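Long-range contacts in versicolorin reductase (Brucella melitensis, PDB 4NIM), which is a probable short-chain dehydrogenase/reductase that uses NAD(P)(H) to reduce a carbonyl substrate: residues Val19-Thr24 with Val44-Ser49; Asp79-Val84 with Leu131-Ile136; Asn192-Gly197 with Ala255-Asp260. All blocks are in the same frame, centred on the assembly; numbering follows the deposited sequence.

Contact 1 (Val19-Thr24 with Val44-Ser49); sequences VITGST and VICGRS
Ser-23 OG, held by two hydrogen bonds, ties the turn to the neighbouring strand: it accepts a hydrogen bond from Cys-46 N at 2.8 Å and donates one to Ile-20 O at 2.6 Å. Its first torsion (chi1 42°) places OG between its own backbone N and carbonyl carbon, and brings it to 3.2 Å from Ile-45 CB. The backbone N of Ser-23 returns a longer bond to Cys-46 O, 3.3 Å, so one serine holds both backbone polar groups of Cys-46, N and O. Upstream, Ile-20 N donates to Val-44 O at 3.0 Å, and the parallel pair Val-19 and Val-44 lie side by side. Cys-46 SG reaches back to Thr-21 CG2 at 3.8 Å, while Thr-24 CG2 lies 3.7 Å from Gly-47 CA. A water linking Thr-24 OG1 to Ser-49 N bridges the outer end. Gly-22, at positive phi, turns the chain; Thr-21 and Gly-22 open the TGxxxGxG motif, which in this family typically forms part of the dinucleotide-binding site. The contact belongs to a beta-alpha-beta unit: Ile-20 and Ile-45 face helix 26-37, and Ile-45 also meets helix 50-63. On the opposite sheet face Val-19, Val-44 and Cys-46 pack on helix 77-91, while strands 96-99 and 66-71 flank the pair.

Contact 2 (Asp79-Val84 with Leu131-Ile136); sequences DCRRIV and LIQEAI
Leu-131 and Val-84 carry much of the apolar packing. Leu-131 CD2 lies against the backbone of segment 79-84, 3.3 Å from Cys-80 O, and 4.0 Å from Val-84 CG2, with the tip of Ile-83 also approaching through CD1. Cys-80 adds its CB beside Leu-131 CG. One turn further on, Val-84 sets CG1 3.7 Å from Glu-134 CB, so the aliphatic root of an acidic residue serves as packing surface; Ala-135 contributes less. The axes of segments 79-84 and 131-136 approach to 8.8 Å and cross at -31°. Their helices are neighbours on one face of a Rossmann-type sheet: helix 77-91 leads from strand 66-71 to strand 96-99, and helix 114-142 from strand 96-99 to strand 147-153. Leu-131 also touches Leu-97 and Asn-99 of the strand between these connections. No direct hydrogen bond joins the segments, and the polar groups that meet, those of Arg-81, Gln-133 and Glu-134, are gathered on one side of the interface. Arg-81 and Glu-134 meet first through their methylene groups, CG to CG 3.9 Å. Chi2 (-56°) bends the Glu-134 chain, setting CD off the extended path, and OE2 stays 4.1 Å from Arg-81 NE, beyond a salt bridge; OE2 pairs instead with Lys-137. Gln-133 NE2 lies at the edge of the Arg-81 guanidinium, two donor groups merely side by side. A water bridges the two segments, donating to Arg-81 O at 2.7 Å and to Glu-134 OE1 at 2.9 Å.

Contact 3 (Asn192-Gly197 with Ala255-Asp260); sequences NSLNIG and AIVNFD
Asn-195 turns its amide against Ile-256, whose CG2 touches OD1 at 3.5 Å. The same OD1 accepts a hydrogen bond from Ser-193 OG at 2.7 Å, the donor tilted 34° from the carbonyl plane, while ND2 donates to Asp-174 OD2 and Ser-153 O; bonds at both ends thus fix the rotation of this buried amide. In Asn-192, chi1 (-68°) sets CG anti to the carbonyl carbon, and OD1 accepts a hydrogen bond from Ala-255 N at 2.9 Å, the donor only 16° out of plane. Parallel-strand hydrogen bonds follow, from Ser-193 N to Ala-255 O through to Gly-197 N to Phe-259 O, this last stretched to 3.2 Å. Asn-195 N to Val-257 O, at 2.7 Å, lies between. On the Leu-194 face, CD1 of that residue packs 3.8 Å from Phe-259 CB and also meets Val-257 CG1. Gly-197 probably corresponds to the glycine of the PG motif found near the cofactor in classical family members. Strand 190-196 is flanked by strand 147-153 and by the edge strand 256-259; helix 164-183 covers Ser-193 and Ile-256, and helix 234-245 covers Leu-194 and Phe-259.

The contacts come in sequence along the chain without overlap. Contacts 1 and 3 lie in the same seven-stranded parallel sheet, to either side of the middle of the molecule, with centres about 21 Å apart. Contact 2 packs directly against contact 1, their centres about 13 Å apart: Ile-83 rests on Val-19 and Cys-46, and Leu-131 on Thr-21. It is about 22 Å from contact 3, centre to centre, without touching it. Together they join an early strand pair, two helices on its face and the final strand pair, the last at the sheet's edge, consistent with a Rossmann-type dehydrogenase built around one continuous sheet.

Contact 1 (Val19-Thr24 with Val44-Ser49)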
loop_
_atom_site.group_PDB
_atom_site.type_symbol
_atom_site.label_atom_id
_atom_site.label_comp_id
_atom_site.label_asym_id
_atom_site.label_seq_id
_atom_site.Cartn_x
_atom_site.Cartn_y
_atom_site.Cartn_z
ATOM N N VAL A 19 -1.345 -10.362 -0.870
ATOM C CA VAL A 19 -1.681 -9.506 -2.006
ATOM C C VAL A 19 -0.876 -8.232 -1.811
ATOM O O VAL A 19 -0.869 -7.690 -0.714
ATOM C CB VAL A 19 -3.164 -9.155 -2.008
ATOM C CG1 VAL A 19 -3.445 -7.987 -2.973
ATOM C CG2 VAL A 19 -3.994 -10.388 -2.345
ATOM N N ILE A 20 -0.172 -7.812 -2.861
ATOM C CA ILE A 20 0.597 -6.553 -2.870
ATOM C C ILE A 20 0.267 -5.832 -4.155
ATOM O O ILE A 20 0.435 -6.409 -5.232
ATOM C CB ILE A 20 2.105 -6.817 -2.862
ATOM C CG1 ILE A 20 2.481 -7.734 -1.694
ATOM C CG2 ILE A 20 2.880 -5.499 -2.868
ATOM C CD1 ILE A 20 3.845 -8.392 -1.824
ATOM N N THR A 21 -0.283 -4.612 -4.054
ATOM C CA THR A 21 -0.637 -3.833 -5.229
ATOM C C THR A 21 0.581 -3.000 -5.671
ATOM O O THR A 21 1.556 -2.904 -4.937
ATOM C CB THR A 21 -1.846 -2.917 -4.956
ATOM O OG1 THR A 21 -1.533 -1.983 -3.901
ATOM C CG2 THR A 21 -3.089 -3.762 -4.573
ATOM N N GLY A 22 0.519 -2.444 -6.874
ATOM C CA GLY A 22 1.551 -1.565 -7.404
ATOM C C GLY A 22 2.826 -2.372 -7.604
ATOM O O GLY A 22 3.938 -1.863 -7.421
ATOM N N SER A 23 2.647 -3.610 -8.028
ATOM C CA SER A 23 3.686 -4.622 -7.922
ATOM C C SER A 23 4.312 -5.074 -9.232
ATOM O O SER A 23 5.043 -6.089 -9.260
ATOM C CB SER A 23 3.172 -5.799 -7.104
ATOM O OG SER A 23 1.836 -6.133 -7.448
ATOM N N THR A 24 4.078 -4.338 -10.310
ATOM C CA THR A 24 4.778 -4.620 -11.577
ATOM C C THR A 24 6.135 -3.903 -11.659
ATOM O O THR A 24 6.934 -4.133 -12.572
ATOM C CB THR A 24 3.916 -4.263 -12.813
ATOM O OG1 THR A 24 3.633 -2.861 -12.856
ATOM C CG2 THR A 24 2.605 -5.001 -12.783
ATOM N N VAL A 44 0.125 -12.539 -4.717
ATOM C CA VAL A 44 -0.698 -12.068 -5.799
ATOM C C VAL A 44 -0.210 -10.684 -6.059
ATOM O O VAL A 44 -0.227 -9.826 -5.143
ATOM C CB VAL A 44 -2.195 -12.034 -5.432
ATOM C CG1 VAL A 44 -3.025 -11.552 -6.604
ATOM C CG2 VAL A 44 -2.651 -13.433 -5.044
ATOM N N ILE A 45 0.254 -10.474 -7.278
ATOM C CA ILE A 45 0.718 -9.172 -7.718
ATOM C C ILE A 45 -0.159 -8.643 -8.840
ATOM O O ILE A 45 -0.924 -9.390 -9.475
ATOM C CB ILE A 45 2.200 -9.190 -8.168
ATOM C CG1 ILE A 45 2.457 -10.292 -9.202
ATOM C CG2 ILE A 45 3.102 -9.362 -6.948
ATOM C CD1 ILE A 45 3.659 -10.018 -10.054
ATOM N N CYS A 46 -0.065 -7.345 -9.101
ATOM C CA CYS A 46 -1.013 -6.736 -10.029
ATOM C C CYS A 46 -0.600 -5.377 -10.547
ATOM O O CYS A 46 0.251 -4.696 -9.963
ATOM C CB CYS A 46 -2.405 -6.607 -9.395
ATOM S SG CYS A 46 -2.441 -5.574 -7.897
ATOM N N GLY A 47 -1.202 -5.012 -11.673
ATOM C CA GLY A 47 -0.869 -3.790 -12.368
ATOM C C GLY A 47 -1.411 -3.764 -13.787
ATOM O O GLY A 47 -2.184 -4.620 -14.188
ATOM N N ARG A 48 -1.012 -2.747 -14.533
ATOM C CA ARG A 48 -1.536 -2.514 -15.854
ATOM C C ARG A 48 -0.789 -3.309 -16.927
ATOM O O ARG A 48 -1.405 -3.812 -17.848
ATOM C CB ARG A 48 -1.484 -1.023 -16.162
ATOM C CG ARG A 48 -2.236 -0.179 -15.127
ATOM C CD ARG A 48 -2.258 1.287 -15.526
ATOM N NE ARG A 48 -2.899 1.417 -16.831
ATOM C CZ ARG A 48 -4.186 1.705 -17.040
ATOM N NH1 ARG A 48 -5.027 1.938 -16.029
ATOM N NH2 ARG A 48 -4.630 1.776 -18.291
ATOM N N SER A 49 0.529 -3.408 -16.817
ATOM C CA SER A 49 1.316 -4.031 -17.873
ATOM C C SER A 49 1.308 -5.563 -17.760
ATOM O O SER A 49 1.796 -6.125 -16.808
ATOM C CB SER A 49 2.749 -3.506 -17.849
ATOM O OG SER A 49 3.600 -4.344 -18.621
HETATM O O HOH W 1 -1.465 -2.388 -9.075
HETATM O O HOH W 2 2.164 -1.837 -14.900
#

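Contact 2 (Asp79-Val84 with Leu131-Ile136)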
loop_
_atom_site.group_PDB
_atom_site.type_symbol
_atom_site.label_atom_id
_atom_site.label_comp_id
_atom_site.label_asym_id
_atom_site.label_seq_id
_atom_site.Cartn_x
_atom_site.Cartn_y
_atom_site.Cartn_z
ATOM N N ASP A 79 -12.190 -4.614 -10.484
ATOM C CA ASP A 79 -10.807 -5.060 -10.620
ATOM C C ASP A 79 -10.179 -5.216 -9.227
ATOM O O ASP A 79 -9.486 -6.213 -8.935
ATOM C CB ASP A 79 -9.984 -4.096 -11.470
ATOM C CG ASP A 79 -10.198 -4.272 -12.950
ATOM O OD1 ASP A 79 -11.021 -5.128 -13.376
ATOM O OD2 ASP A 79 -9.482 -3.590 -13.713
ATOM N N CYS A 80 -10.464 -4.274 -8.354
ATOM C CA CYS A 80 -10.024 -4.355 -6.967
ATOM C C CYS A 80 -10.520 -5.630 -6.317
ATOM O O CYS A 80 -9.739 -6.386 -5.702
ATOM C CB CYS A 80 -10.503 -3.132 -6.156
ATOM S SG CYS A 80 -9.695 -1.610 -6.729
ATOM N N ARG A 81 -11.808 -5.884 -6.466
ATOM C CA ARG A 81 -12.380 -7.113 -5.929
ATOM C C ARG A 81 -11.758 -8.383 -6.531
ATOM O O ARG A 81 -11.541 -9.341 -5.791
ATOM C CB ARG A 81 -13.888 -7.128 -6.083
ATOM C CG ARG A 81 -14.543 -6.015 -5.285
ATOM C CD ARG A 81 -16.003 -5.922 -5.653
ATOM N NE ARG A 81 -16.679 -5.131 -4.657
ATOM C CZ ARG A 81 -17.762 -4.417 -4.855
ATOM N NH1 ARG A 81 -18.306 -4.337 -6.071
ATOM N NH2 ARG A 81 -18.277 -3.751 -3.819
ATOM N N ARG A 82 -11.490 -8.366 -7.838
ATOM C CA ARG A 82 -10.910 -9.535 -8.517
ATOM C C ARG A 82 -9.521 -9.897 -7.993
ATOM O O ARG A 82 -9.154 -11.089 -7.954
ATOM C CB ARG A 82 -10.875 -9.341 -10.037
ATOM C CG ARG A 82 -10.619 -10.632 -10.810
ATOM C CD ARG A 82 -11.116 -10.550 -12.251
ATOM N NE ARG A 82 -10.476 -9.468 -12.987
ATOM C CZ ARG A 82 -11.072 -8.321 -13.286
ATOM N NH1 ARG A 82 -12.334 -8.104 -12.929
ATOM N NH2 ARG A 82 -10.395 -7.387 -13.939
ATOM N N ILE A 83 -8.743 -8.895 -7.564
ATOM C CA ILE A 83 -7.419 -9.165 -7.033
ATOM C C ILE A 83 -7.471 -10.107 -5.844
ATOM O O ILE A 83 -6.761 -11.155 -5.767
ATOM C CB ILE A 83 -6.713 -7.869 -6.637
ATOM C CG1 ILE A 83 -6.418 -7.053 -7.905
ATOM C CG2 ILE A 83 -5.426 -8.172 -5.906
ATOM C CD1 ILE A 83 -6.134 -5.608 -7.627
ATOM N N VAL A 84 -8.317 -9.747 -4.913
ATOM C CA VAL A 84 -8.468 -10.524 -3.699
ATOM C C VAL A 84 -9.165 -11.863 -4.008
ATOM O O VAL A 84 -8.725 -12.918 -3.485
ATOM C CB VAL A 84 -9.216 -9.739 -2.609
ATOM C CG1 VAL A 84 -9.492 -10.628 -1.405
ATOM C CG2 VAL A 84 -8.412 -8.534 -2.191
ATOM N N LEU A 131 -10.218 -3.057 -1.471
ATOM C CA LEU A 131 -9.256 -4.190 -1.257
ATOM C C LEU A 131 -9.281 -4.626 0.206
ATOM O O LEU A 131 -9.289 -5.819 0.520
ATOM C CB LEU A 131 -7.843 -3.769 -1.642
ATOM C CG LEU A 131 -7.656 -3.600 -3.151
ATOM C CD1 LEU A 131 -6.447 -2.729 -3.430
ATOM C CD2 LEU A 131 -7.472 -4.972 -3.750
ATOM N N ILE A 132 -9.369 -3.638 1.102
ATOM C CA ILE A 132 -9.458 -3.909 2.522
ATOM C C ILE A 132 -10.768 -4.639 2.827
ATOM O O ILE A 132 -10.763 -5.629 3.566
ATOM C CB ILE A 132 -9.336 -2.616 3.357
ATOM C CG1 ILE A 132 -7.887 -2.103 3.352
ATOM C CG2 ILE A 132 -9.745 -2.851 4.810
ATOM C CD1 ILE A 132 -7.718 -0.658 3.788
ATOM N N GLN A 133 -11.879 -4.119 2.301
ATOM C CA GLN A 133 -13.188 -4.784 2.446
ATOM C C GLN A 133 -13.074 -6.275 2.099
ATOM O O GLN A 133 -13.542 -7.141 2.863
ATOM C CB GLN A 133 -14.220 -4.099 1.578
ATOM C CG GLN A 133 -15.607 -4.735 1.555
ATOM C CD GLN A 133 -16.624 -3.796 0.963
ATOM O OE1 GLN A 133 -17.024 -2.788 1.587
ATOM N NE2 GLN A 133 -17.068 -4.107 -0.220
ATOM N N GLU A 134 -12.560 -6.563 0.917
ATOM C CA GLU A 134 -12.478 -7.943 0.481
ATOM C C GLU A 134 -11.507 -8.774 1.314
ATOM O O GLU A 134 -11.754 -9.958 1.552
ATOM C CB GLU A 134 -12.108 -8.041 -1.013
ATOM C CG GLU A 134 -13.188 -7.532 -1.943
ATOM C CD GLU A 134 -14.513 -8.236 -1.724
ATOM O OE1 GLU A 134 -14.561 -9.466 -1.708
ATOM O OE2 GLU A 134 -15.537 -7.545 -1.536
ATOM N N ALA A 135 -10.371 -8.192 1.700
ATOM C CA ALA A 135 -9.385 -8.954 2.496
ATOM C C ALA A 135 -9.977 -9.312 3.866
ATOM O O ALA A 135 -9.873 -10.442 4.329
ATOM C CB ALA A 135 -8.106 -8.151 2.658
ATOM N N ILE A 136 -10.687 -8.376 4.481
ATOM C CA ILE A 136 -11.254 -8.644 5.784
ATOM C C ILE A 136 -12.358 -9.703 5.707
ATOM O O ILE A 136 -12.482 -10.516 6.614
ATOM C CB ILE A 136 -11.772 -7.330 6.454
ATOM C CG1 ILE A 136 -10.577 -6.435 6.814
ATOM C CG2 ILE A 136 -12.638 -7.625 7.684
ATOM C CD1 ILE A 136 -11.000 -5.036 7.278
HETATM O O HOH W 3 -13.216 -10.513 -4.026
#

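Contact 3 (Asn192-Gly197 with Ala255-Asp260)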
loop_
_atom_site.group_PDB
_atom_site.type_symbol
_atom_site.label_atom_id
_atom_site.label_comp_id
_atom_site.label_asym_id
_atom_site.label_seq_id
_atom_site.Cartn_x
_atom_site.Cartn_y
_atom_site.Cartn_z
ATOM N N ASN A 192 -2.070 -1.011 9.635
ATOM C CA ASN A 192 -1.092 0.008 9.936
ATOM C C ASN A 192 -0.707 0.739 8.681
ATOM O O ASN A 192 -0.890 0.229 7.546
ATOM C CB ASN A 192 0.139 -0.607 10.570
ATOM C CG ASN A 192 -0.132 -1.157 11.941
ATOM O OD1 ASN A 192 -0.346 -0.420 12.901
ATOM N ND2 ASN A 192 -0.078 -2.466 12.043
ATOM N N SER A 193 -0.192 1.948 8.880
ATOM C CA SER A 193 0.224 2.771 7.764
ATOM C C SER A 193 1.694 3.130 7.803
ATOM O O SER A 193 2.233 3.407 8.857
ATOM C CB SER A 193 -0.606 4.098 7.782
ATOM O OG SER A 193 -0.209 4.893 6.681
ATOM N N LEU A 194 2.313 3.140 6.635
ATOM C CA LEU A 194 3.674 3.587 6.499
ATOM C C LEU A 194 3.647 4.817 5.612
ATOM O O LEU A 194 3.224 4.738 4.450
ATOM C CB LEU A 194 4.566 2.482 5.903
ATOM C CG LEU A 194 6.052 2.844 5.919
ATOM C CD1 LEU A 194 6.605 2.818 7.336
ATOM C CD2 LEU A 194 6.828 1.868 5.023
ATOM N N ASN A 195 4.067 5.958 6.161
ATOM C CA ASN A 195 3.859 7.227 5.476
ATOM C C ASN A 195 5.191 7.679 4.906
ATOM O O ASN A 195 6.030 8.232 5.620
ATOM C CB ASN A 195 3.248 8.302 6.372
ATOM C CG ASN A 195 1.799 8.020 6.711
ATOM O OD1 ASN A 195 1.480 6.936 7.208
ATOM N ND2 ASN A 195 0.931 9.009 6.494
ATOM N N ILE A 196 5.349 7.478 3.614
ATOM C CA ILE A 196 6.660 7.592 2.987
ATOM C C ILE A 196 6.898 8.905 2.296
ATOM O O ILE A 196 5.971 9.644 1.892
ATOM C CB ILE A 196 6.947 6.420 1.999
ATOM C CG1 ILE A 196 5.956 6.396 0.828
ATOM C CG2 ILE A 196 6.953 5.098 2.725
ATOM C CD1 ILE A 196 6.390 5.456 -0.284
ATOM N N GLY A 197 8.180 9.248 2.246
ATOM C CA GLY A 197 8.680 10.340 1.420
ATOM C C GLY A 197 8.696 9.966 -0.052
ATOM O O GLY A 197 8.075 8.994 -0.463
ATOM N N ALA A 255 -1.386 2.230 13.647
ATOM C CA ALA A 255 -0.221 3.115 13.712
ATOM C C ALA A 255 -0.072 3.836 12.414
ATOM O O ALA A 255 -0.388 3.285 11.358
ATOM C CB ALA A 255 1.023 2.323 14.050
ATOM N N ILE A 256 0.366 5.093 12.511
ATOM C CA ILE A 256 0.723 5.940 11.368
ATOM C C ILE A 256 2.218 6.162 11.526
ATOM O O ILE A 256 2.647 6.862 12.432
ATOM C CB ILE A 256 -0.035 7.308 11.417
ATOM C CG1 ILE A 256 -1.560 7.137 11.361
ATOM C CG2 ILE A 256 0.471 8.242 10.306
ATOM C CD1 ILE A 256 -2.093 6.297 10.241
ATOM N N VAL A 257 3.031 5.430 10.751
ATOM C CA VAL A 257 4.463 5.399 10.928
ATOM C C VAL A 257 5.124 6.236 9.821
ATOM O O VAL A 257 5.158 5.848 8.630
ATOM C CB VAL A 257 4.952 3.947 10.857
ATOM C CG1 VAL A 257 6.442 3.850 11.105
ATOM C CG2 VAL A 257 4.137 3.067 11.832
ATOM N N ASN A 258 5.665 7.358 10.205
ATOM C CA ASN A 258 6.340 8.253 9.253
ATOM C C ASN A 258 7.676 7.676 8.863
ATOM O O ASN A 258 8.470 7.305 9.718
ATOM C CB ASN A 258 6.539 9.616 9.843
ATOM C CG ASN A 258 5.238 10.309 10.142
ATOM O OD1 ASN A 258 4.759 10.322 11.296
ATOM N ND2 ASN A 258 4.600 10.769 9.127
ATOM N N PHE A 259 7.951 7.673 7.577
ATOM C CA PHE A 259 9.163 7.089 7.046
ATOM C C PHE A 259 9.766 8.029 6.039
ATOM O O PHE A 259 9.453 7.955 4.869
ATOM C CB PHE A 259 8.873 5.745 6.413
ATOM C CG PHE A 259 10.103 4.925 6.141
ATOM C CD1 PHE A 259 10.820 5.099 4.962
ATOM C CD2 PHE A 259 10.575 4.024 7.071
ATOM C CE1 PHE A 259 11.982 4.360 4.692
ATOM C CE2 PHE A 259 11.724 3.257 6.812
ATOM C CZ PHE A 259 12.446 3.463 5.641
ATOM N N ASP A 260 10.704 8.851 6.479
ATOM C CA ASP A 260 11.265 9.915 5.619
ATOM C C ASP A 260 12.336 10.659 6.399
ATOM O O ASP A 260 12.335 10.613 7.642
ATOM C CB ASP A 260 10.158 10.961 5.203
ATOM C CG ASP A 260 10.618 11.893 4.079
ATOM O OD1 ASP A 260 11.369 11.440 3.200
ATOM O OD2 ASP A 260 10.251 13.092 4.076
#